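Local coordinates for hypothetical protein (PDB 2F46) that is a putative phosphatase of a nonclassical, eukaryotic-like kind, probably hydrolysing phosphate esters, at residues F61-I64 with K65-E69; Q29-K32 with A33-E36; D90-T93 with F94-L97. One frame throughout, in Å; residues are numbered along the deposited sequence. Where two conformers were deposited one is given.

Interaction 1. Residues F61-I64 with K65-E69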
loop_
_atom_site.group_PDB
_atom_site.type_symbol
_atom_site.label_atom_id
_atom_site.label_comp_id
_atom_site.label_asym_id
_atom_site.label_seq_id
_atom_site.Cartn_x
_atom_site.Cartn_y
_atom_site.Cartn_z
ATOM N N PHE A 61 1.618 6.932 -12.406
ATOM C CA PHE A 61 2.692 6.218 -11.716
ATOM C C PHE A 61 4.046 6.477 -12.360
ATOM O O PHE A 61 5.044 6.630 -11.648
ATOM C CB PHE A 61 2.468 4.707 -11.594
ATOM C CG PHE A 61 3.527 4.017 -10.769
ATOM C CD1 PHE A 61 3.706 4.350 -9.441
ATOM C CD2 PHE A 61 4.366 3.053 -11.326
ATOM C CE1 PHE A 61 4.699 3.721 -8.655
ATOM C CE2 PHE A 61 5.344 2.422 -10.555
ATOM C CZ PHE A 61 5.512 2.765 -9.220
ATOM N N ALA A 62 4.110 6.574 -13.691
ATOM C CA ALA A 62 5.379 6.802 -14.365
ATOM C C ALA A 62 6.026 8.109 -13.897
ATOM O O ALA A 62 7.270 8.212 -13.796
ATOM C CB ALA A 62 5.159 6.835 -15.845
ATOM N N GLN A 63 5.229 9.100 -13.591
ATOM C CA GLN A 63 5.747 10.381 -13.161
ATOM C C GLN A 63 6.165 10.345 -11.678
ATOM O O GLN A 63 7.148 10.955 -11.276
ATOM C CB GLN A 63 4.717 11.496 -13.398
ATOM C CG GLN A 63 5.197 12.918 -13.010
ATOM C CD GLN A 63 6.526 13.244 -13.663
ATOM O OE1 GLN A 63 6.727 12.960 -14.841
ATOM N NE2 GLN A 63 7.456 13.808 -12.894
ATOM N N ILE A 64 5.423 9.616 -10.855
ATOM C CA ILE A 64 5.836 9.362 -9.484
ATOM C C ILE A 64 7.185 8.657 -9.492
ATOM O O ILE A 64 8.083 9.037 -8.711
ATOM C CB ILE A 64 4.754 8.539 -8.724
ATOM C CG1 ILE A 64 3.480 9.362 -8.506
ATOM C CG2 ILE A 64 5.266 8.027 -7.374
ATOM C CD1 ILE A 64 3.659 10.611 -7.681
ATOM N N LYS A 65 7.347 7.640 -10.331
ATOM C CA LYS A 65 8.608 6.961 -10.484
ATOM C C LYS A 65 9.733 7.927 -10.852
ATOM O O LYS A 65 10.815 7.897 -10.260
ATOM C CB LYS A 65 8.496 5.787 -11.478
ATOM C CG LYS A 65 9.797 5.041 -11.743
ATOM C CD LYS A 65 9.553 3.782 -12.519
ATOM C CE LYS A 65 10.859 3.082 -12.852
ATOM N NZ LYS A 65 10.559 1.792 -13.557
ATOM N N GLN A 66 9.511 8.791 -11.834
ATOM C CA GLN A 66 10.538 9.794 -12.207
ATOM C C GLN A 66 10.960 10.667 -11.053
ATOM O O GLN A 66 12.163 10.929 -10.870
ATOM C CB GLN A 66 9.992 10.720 -13.283
ATOM C CG GLN A 66 10.097 10.215 -14.668
ATOM C CD GLN A 66 9.996 11.361 -15.691
ATOM O OE1 GLN A 66 8.898 11.768 -16.089
ATOM N NE2 GLN A 66 11.144 11.871 -16.112
ATOM N N TRP A 67 10.004 11.157 -10.283
ATOM C CA TRP A 67 10.300 12.060 -9.169
ATOM C C TRP A 67 11.029 11.299 -8.075
ATOM O O TRP A 67 12.018 11.793 -7.514
ATOM C CB TRP A 67 9.028 12.691 -8.597
ATOM C CG TRP A 67 8.372 13.727 -9.448
ATOM C CD1 TRP A 67 8.986 14.605 -10.297
ATOM C CD2 TRP A 67 6.973 14.058 -9.475
ATOM N NE1 TRP A 67 8.059 15.433 -10.871
ATOM C CE2 TRP A 67 6.818 15.142 -10.369
ATOM C CE3 TRP A 67 5.844 13.564 -8.812
ATOM C CZ2 TRP A 67 5.568 15.698 -10.670
ATOM C CZ3 TRP A 67 4.601 14.123 -9.104
ATOM C CH2 TRP A 67 4.475 15.177 -10.034
ATOM N N LEU A 68 10.605 10.075 -7.794
ATOM C CA LEU A 68 11.127 9.370 -6.625
ATOM C C LEU A 68 12.415 8.559 -6.845
ATOM O O LEU A 68 13.067 8.176 -5.874
ATOM C CB LEU A 68 10.028 8.531 -5.955
ATOM C CG LEU A 68 8.819 9.299 -5.484
ATOM C CD1 LEU A 68 7.851 8.346 -4.789
ATOM C CD2 LEU A 68 9.201 10.428 -4.551
ATOM N N GLU A 69 12.798 8.312 -8.084
ATOM C CA GLU A 69 14.100 7.716 -8.375
ATOM C C GLU A 69 15.228 8.637 -7.887
ATOM O O GLU A 69 16.335 8.187 -7.640
ATOM C CB GLU A 69 14.273 7.483 -9.873
ATOM C CG GLU A 69 13.564 6.250 -10.382
ATOM C CD GLU A 69 13.564 6.164 -11.892
ATOM O OE1 GLU A 69 13.690 7.221 -12.552
ATOM O OE2 GLU A 69 13.437 5.040 -12.417
#
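Trp67 and Gln63 sit one turn apart on helix 61-68, and the glutamine chain runs up against the indole. This helix is the crossover of a beta-alpha-beta unit, between parallel strands 45-48 and 75-78. With chi1 of Gln63 at -178°, CG swings away from the backbone N and out over the six-membered ring of Trp67. That methylene makes a CH-pi contact, with CG 3.7 Å from the centroid of the Trp67 six-membered ring and almost straight above it. Ile64 meets the same indole differently: its CD1 approaches the edge near the ring plane, 3.8 Å from Trp67 CE3. The indole is thus touched over a face by one residue and at its edge by the next. Ile64 and Leu68 instead run alongside each other in one direction, and Ile64 CG2 packs 3.7 Å from Leu68 CD1. The two branches of Ile64 thereby serve different neighbours, the ethyl arm reaching Trp67 and the CG2 methyl reaching Leu68. Both aliphatic side chains are buried and also touch Leu30, while Leu68 and Phe61 reach Phe76 and Ile46 on the sheet. The Phe61 ring meets that of His78 as well, and Phe61 N is hydrogen-bonded to Asp52 OD1. Successive i to i+4 backbone bonds hold these side chains in step; in the first, Lys65 N donates to Phe61 O at 2.8 Å with an N-H...O angle of 171°.

Interaction 2. Residues Q29-K32 with A33-E36; sequences QLTK and ADAE
Asp34 turns its carboxylate back onto Thr31, and the contact with Thr31 runs through OD2. Thr31 N donates to Asp34 OD2 at 2.8 Å, meeting it on the anti side and 18° out of the carboxylate plane. Thr31 OG1 gives Asp34 OD2 a second, longer bond of 3.2 Å, this time from well above that plane. A water adds a third donor, bridging Asp34 OD2 to Gln29 O, with 2.9 Å from the water O to OD2. Three hydrogen bonds on one oxygen should hold the carboxylate firmly and would be expected to stabilise its negative charge. The hydroxyl reaches OD2 because chi1 of Thr31 (65°) sets OG1 between the backbone N and the carbonyl carbon.

In the reverse direction, Asp34 N donates to Thr31 O at 3.0 Å, closing a type I beta turn over residues 31-34, so that the Asp34 carboxylate folds back across the very turn its own N-H closes. A second turn follows directly, closed by a 3.2 Å bond from Ala35 N to Lys32 O, and here the chain turns into helix 35-41. Both turn-closing donors sit above the plane of the carbonyl they meet.

Behind these turns, Leu30 crosses Asp34 at about a right angle, its CD2 3.8 Å from Asp34 OD2. Leu30 itself is buried against Ile64 and Leu68 of helix 61-68 and against Leu106 and Tyr108 of strand 105-108. Further back, Gln29 NE2 donates to Leu30 O at 3.0 Å, on a lone pair in the carbonyl plane. The other end of that amide, OE1, takes a hydrogen bond from Arg50 NH1, and the backbone of Gln29 is hydrogen-bonded to that of Arg110.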
loop_
_atom_site.group_PDB
_atom_site.type_symbol
_atom_site.label_atom_id
_atom_site.label_comp_id
_atom_site.label_asym_id
_atom_site.label_seq_id
_atom_site.Cartn_x
_atom_site.Cartn_y
_atom_site.Cartn_z
ATOM N N GLN A 29 -2.347 9.188 -1.823
ATOM C CA GLN A 29 -1.679 9.497 -3.085
ATOM C C GLN A 29 -0.413 10.319 -2.927
ATOM O O GLN A 29 -0.440 11.390 -2.299
ATOM C CB GLN A 29 -2.635 10.248 -3.998
ATOM C CG GLN A 29 -2.073 10.711 -5.284
ATOM C CD GLN A 29 -1.699 9.585 -6.207
ATOM O OE1 GLN A 29 -2.514 8.659 -6.425
ATOM N NE2 GLN A 29 -0.486 9.633 -6.778
ATOM N N LEU A 30 0.662 9.829 -3.491
ATOM C CA LEU A 30 1.936 10.519 -3.441
ATOM C C LEU A 30 1.959 11.677 -4.418
ATOM O O LEU A 30 1.305 11.654 -5.473
ATOM C CB LEU A 30 3.107 9.591 -3.748
ATOM C CG LEU A 30 3.265 8.468 -2.743
ATOM C CD1 LEU A 30 4.460 7.612 -3.111
ATOM C CD2 LEU A 30 3.316 8.911 -1.322
ATOM N N THR A 31 2.747 12.683 -4.038
ATOM C CA THR A 31 2.969 13.871 -4.862
ATOM C C THR A 31 4.474 14.123 -4.903
ATOM O O THR A 31 5.226 13.534 -4.142
ATOM C CB THR A 31 2.315 15.087 -4.251
ATOM O OG1 THR A 31 2.955 15.367 -3.003
ATOM C CG2 THR A 31 0.835 14.824 -4.022
ATOM N N LYS A 32 4.911 15.021 -5.782
ATOM C CA LYS A 32 6.330 15.390 -5.857
ATOM C C LYS A 32 6.872 15.862 -4.515
ATOM O O LYS A 32 8.013 15.588 -4.162
ATOM C CB LYS A 32 6.502 16.519 -6.863
ATOM C CG LYS A 32 7.921 16.861 -7.143
ATOM C CD LYS A 32 7.989 17.927 -8.218
ATOM C CE LYS A 32 9.418 18.180 -8.600
ATOM N NZ LYS A 32 9.487 19.085 -9.781
ATOM N N ALA A 33 6.029 16.567 -3.767
ATOM C CA ALA A 33 6.388 17.094 -2.480
ATOM C C ALA A 33 6.736 16.033 -1.454
ATOM O O ALA A 33 7.329 16.357 -0.445
ATOM C CB ALA A 33 5.272 17.973 -1.951
ATOM N N ASP A 34 6.365 14.764 -1.705
ATOM C CA ASP A 34 6.676 13.683 -0.768
ATOM C C ASP A 34 8.094 13.144 -0.849
ATOM O O ASP A 34 8.481 12.346 0.008
ATOM C CB ASP A 34 5.693 12.510 -0.964
ATOM C CG ASP A 34 4.321 12.846 -0.488
ATOM O OD1 ASP A 34 4.162 13.294 0.674
ATOM O OD2 ASP A 34 3.369 12.672 -1.267
ATOM N N ALA A 35 8.864 13.577 -1.847
ATOM C CA ALA A 35 10.228 13.090 -2.038
ATOM C C ALA A 35 11.106 13.237 -0.801
ATOM O O ALA A 35 11.827 12.307 -0.435
ATOM C CB ALA A 35 10.871 13.770 -3.204
ATOM N N GLU A 36 11.066 14.406 -0.155
ATOM C CA GLU A 36 11.896 14.630 1.033
ATOM C C GLU A 36 11.649 13.605 2.116
ATOM O O GLU A 36 12.586 13.031 2.655
ATOM C CB GLU A 36 11.669 16.024 1.628
ATOM C CG GLU A 36 12.746 17.037 1.272
HETATM O O HOH W 1 0.844 12.236 -0.011
#

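Interaction 3. Residues D90-T93 with F94-L97; sequences DVET and FRQL
From Asp90 to Leu97 the backbone is regular alpha-helix, with four successive i to i+4 bonds running from Phe94 N to Asp90 O (3.0 Å) through to Leu97 N and Thr93 O (2.9 Å). On its outer side, Glu92 and Arg95 extend alongside each other in one direction. In one of two modelled conformers of Glu92, Arg95 NH1 donates to Glu92 OE1 at 2.6 Å in a short salt bridge, on the syn side of the carboxylate, with the N-H...O angle at 161°. The oxygen lies in the guanidinium plane, at its edge, while the two flat groups stand 84° apart, so a single N-H and a single oxygen make the bond. This Glu92 conformer bends at chi2 (-61°), whereas the arginine is extended from CG to NE; OE1 therefore also lies 3.1 Å from Arg95 CD.

This is an i to i+3 ion pair on helix 88-99, which packs against helix 113-125 and strand 45-48 of the phosphatase-like domain. In the same conformer Glu92 OE2 bridges to Arg122 of helix 113-125, which would place the glutamate between two positive charges. On the buried side Val91 touches Phe121, and Phe94 reaches Leu118 and Ile47. Thr93 and Leu97 run side by side with a looser methyl contact, CG2 to CD1 at 4.1 Å, while Thr93 OG1 turns back to a hydrogen bond with His89 O.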
loop_
_atom_site.group_PDB
_atom_site.type_symbol
_atom_site.label_atom_id
_atom_site.label_comp_id
_atom_site.label_asym_id
_atom_site.label_seq_id
_atom_site.Cartn_x
_atom_site.Cartn_y
_atom_site.Cartn_z
ATOM N N ASP A 90 -4.567 -10.904 -6.546
ATOM C CA ASP A 90 -4.013 -9.598 -6.106
ATOM C C ASP A 90 -3.317 -9.676 -4.755
ATOM O O ASP A 90 -2.223 -9.120 -4.554
ATOM C CB ASP A 90 -5.135 -8.559 -6.088
ATOM C CG ASP A 90 -5.856 -8.457 -7.410
ATOM O OD1 ASP A 90 -5.215 -8.181 -8.446
ATOM O OD2 ASP A 90 -7.079 -8.656 -7.398
ATOM N N VAL A 91 -3.947 -10.338 -3.800
ATOM C CA VAL A 91 -3.405 -10.459 -2.477
ATOM C C VAL A 91 -2.034 -11.160 -2.488
ATOM O O VAL A 91 -1.066 -10.723 -1.864
ATOM C CB VAL A 91 -4.393 -11.256 -1.562
ATOM C CG1 VAL A 91 -3.793 -11.538 -0.213
ATOM C CG2 VAL A 91 -5.715 -10.415 -1.435
ATOM N N GLU A 92 -1.954 -12.288 -3.177
ATOM C CA GLU A 92 -0.671 -12.996 -3.200
ATOM C C GLU A 92 0.368 -12.263 -4.075
ATOM O O GLU A 92 1.543 -12.306 -3.753
ATOM C CB GLU A 92 -0.871 -14.456 -3.592
ATOM C CG GLU A 92 -1.702 -15.216 -2.598
ATOM C CD GLU A 92 -1.086 -15.247 -1.235
ATOM O OE1 GLU A 92 0.049 -15.707 -1.123
ATOM O OE2 GLU A 92 -1.706 -14.807 -0.270
ATOM N N THR A 93 -0.040 -11.556 -5.127
ATOM C CA THR A 93 0.923 -10.714 -5.855
ATOM C C THR A 93 1.531 -9.620 -4.948
ATOM O O THR A 93 2.738 -9.409 -4.945
ATOM C CB THR A 93 0.313 -10.097 -7.084
ATOM O OG1 THR A 93 0.094 -11.115 -8.090
ATOM C CG2 THR A 93 1.192 -9.014 -7.687
ATOM N N PHE A 94 0.711 -9.007 -4.096
ATOM C CA PHE A 94 1.249 -7.996 -3.164
ATOM C C PHE A 94 2.223 -8.639 -2.189
ATOM O O PHE A 94 3.303 -8.143 -1.938
ATOM C CB PHE A 94 0.051 -7.358 -2.458
ATOM C CG PHE A 94 0.381 -6.143 -1.604
ATOM C CD1 PHE A 94 0.632 -4.917 -2.169
ATOM C CD2 PHE A 94 0.367 -6.271 -0.213
ATOM C CE1 PHE A 94 0.877 -3.813 -1.356
ATOM C CE2 PHE A 94 0.612 -5.160 0.590
ATOM C CZ PHE A 94 0.885 -3.954 0.010
ATOM N N ARG A 95 1.823 -9.791 -1.635
ATOM C CA ARG A 95 2.687 -10.532 -0.725
ATOM C C ARG A 95 4.048 -10.846 -1.351
ATOM O O ARG A 95 5.075 -10.669 -0.717
ATOM C CB ARG A 95 1.994 -11.830 -0.334
ATOM C CG ARG A 95 2.798 -12.715 0.540
ATOM C CD ARG A 95 2.280 -14.088 0.389
ATOM N NE ARG A 95 2.783 -14.940 1.441
ATOM C CZ ARG A 95 2.412 -16.208 1.600
ATOM N NH1 ARG A 95 1.514 -16.761 0.792
ATOM N NH2 ARG A 95 2.933 -16.918 2.591
ATOM N N GLN A 96 4.028 -11.303 -2.591
ATOM C CA GLN A 96 5.248 -11.647 -3.314
ATOM C C GLN A 96 6.101 -10.436 -3.611
ATOM O O GLN A 96 7.337 -10.491 -3.452
ATOM C CB GLN A 96 4.933 -12.365 -4.625
ATOM C CG GLN A 96 4.378 -13.768 -4.431
ATOM C CD GLN A 96 4.256 -14.571 -5.749
ATOM O OE1 GLN A 96 5.122 -14.459 -6.636
ATOM N NE2 GLN A 96 3.210 -15.407 -5.859
ATOM N N LEU A 97 5.480 -9.336 -4.041
ATOM C CA LEU A 97 6.248 -8.127 -4.321
ATOM C C LEU A 97 6.974 -7.676 -3.078
ATOM O O LEU A 97 8.170 -7.375 -3.147
ATOM C CB LEU A 97 5.345 -7.006 -4.827
ATOM C CG LEU A 97 4.783 -7.164 -6.224
ATOM C CD1 LEU A 97 3.723 -6.076 -6.473
ATOM C CD2 LEU A 97 5.875 -7.142 -7.278
#

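Overall arrangement
Interactions 1 and 2 form one continuous patch, their centres 10 Å apart: Ile64 CD1 lies 3.4 Å from Leu30 O, Trp67 CZ3 lies 3.5 Å from Lys32 N, and Leu68 CD2 packs 3.8 Å from Ala35 CA. The loop at 29-32 and the start of helix 35-41 thus rest on helix 61-68. Interaction 3 stands apart, its centre 21 Å from that of interaction 1 and 24 Å from that of interaction 2, with nearest atoms about 9 Å and about 12 Å away; it and interaction 2 lie on opposite sides of the chain's centre. The central sheet relates them: strand 45-48 meets Phe61 and Leu68 of interaction 1 and also Phe94 and Leu97 of interaction 3.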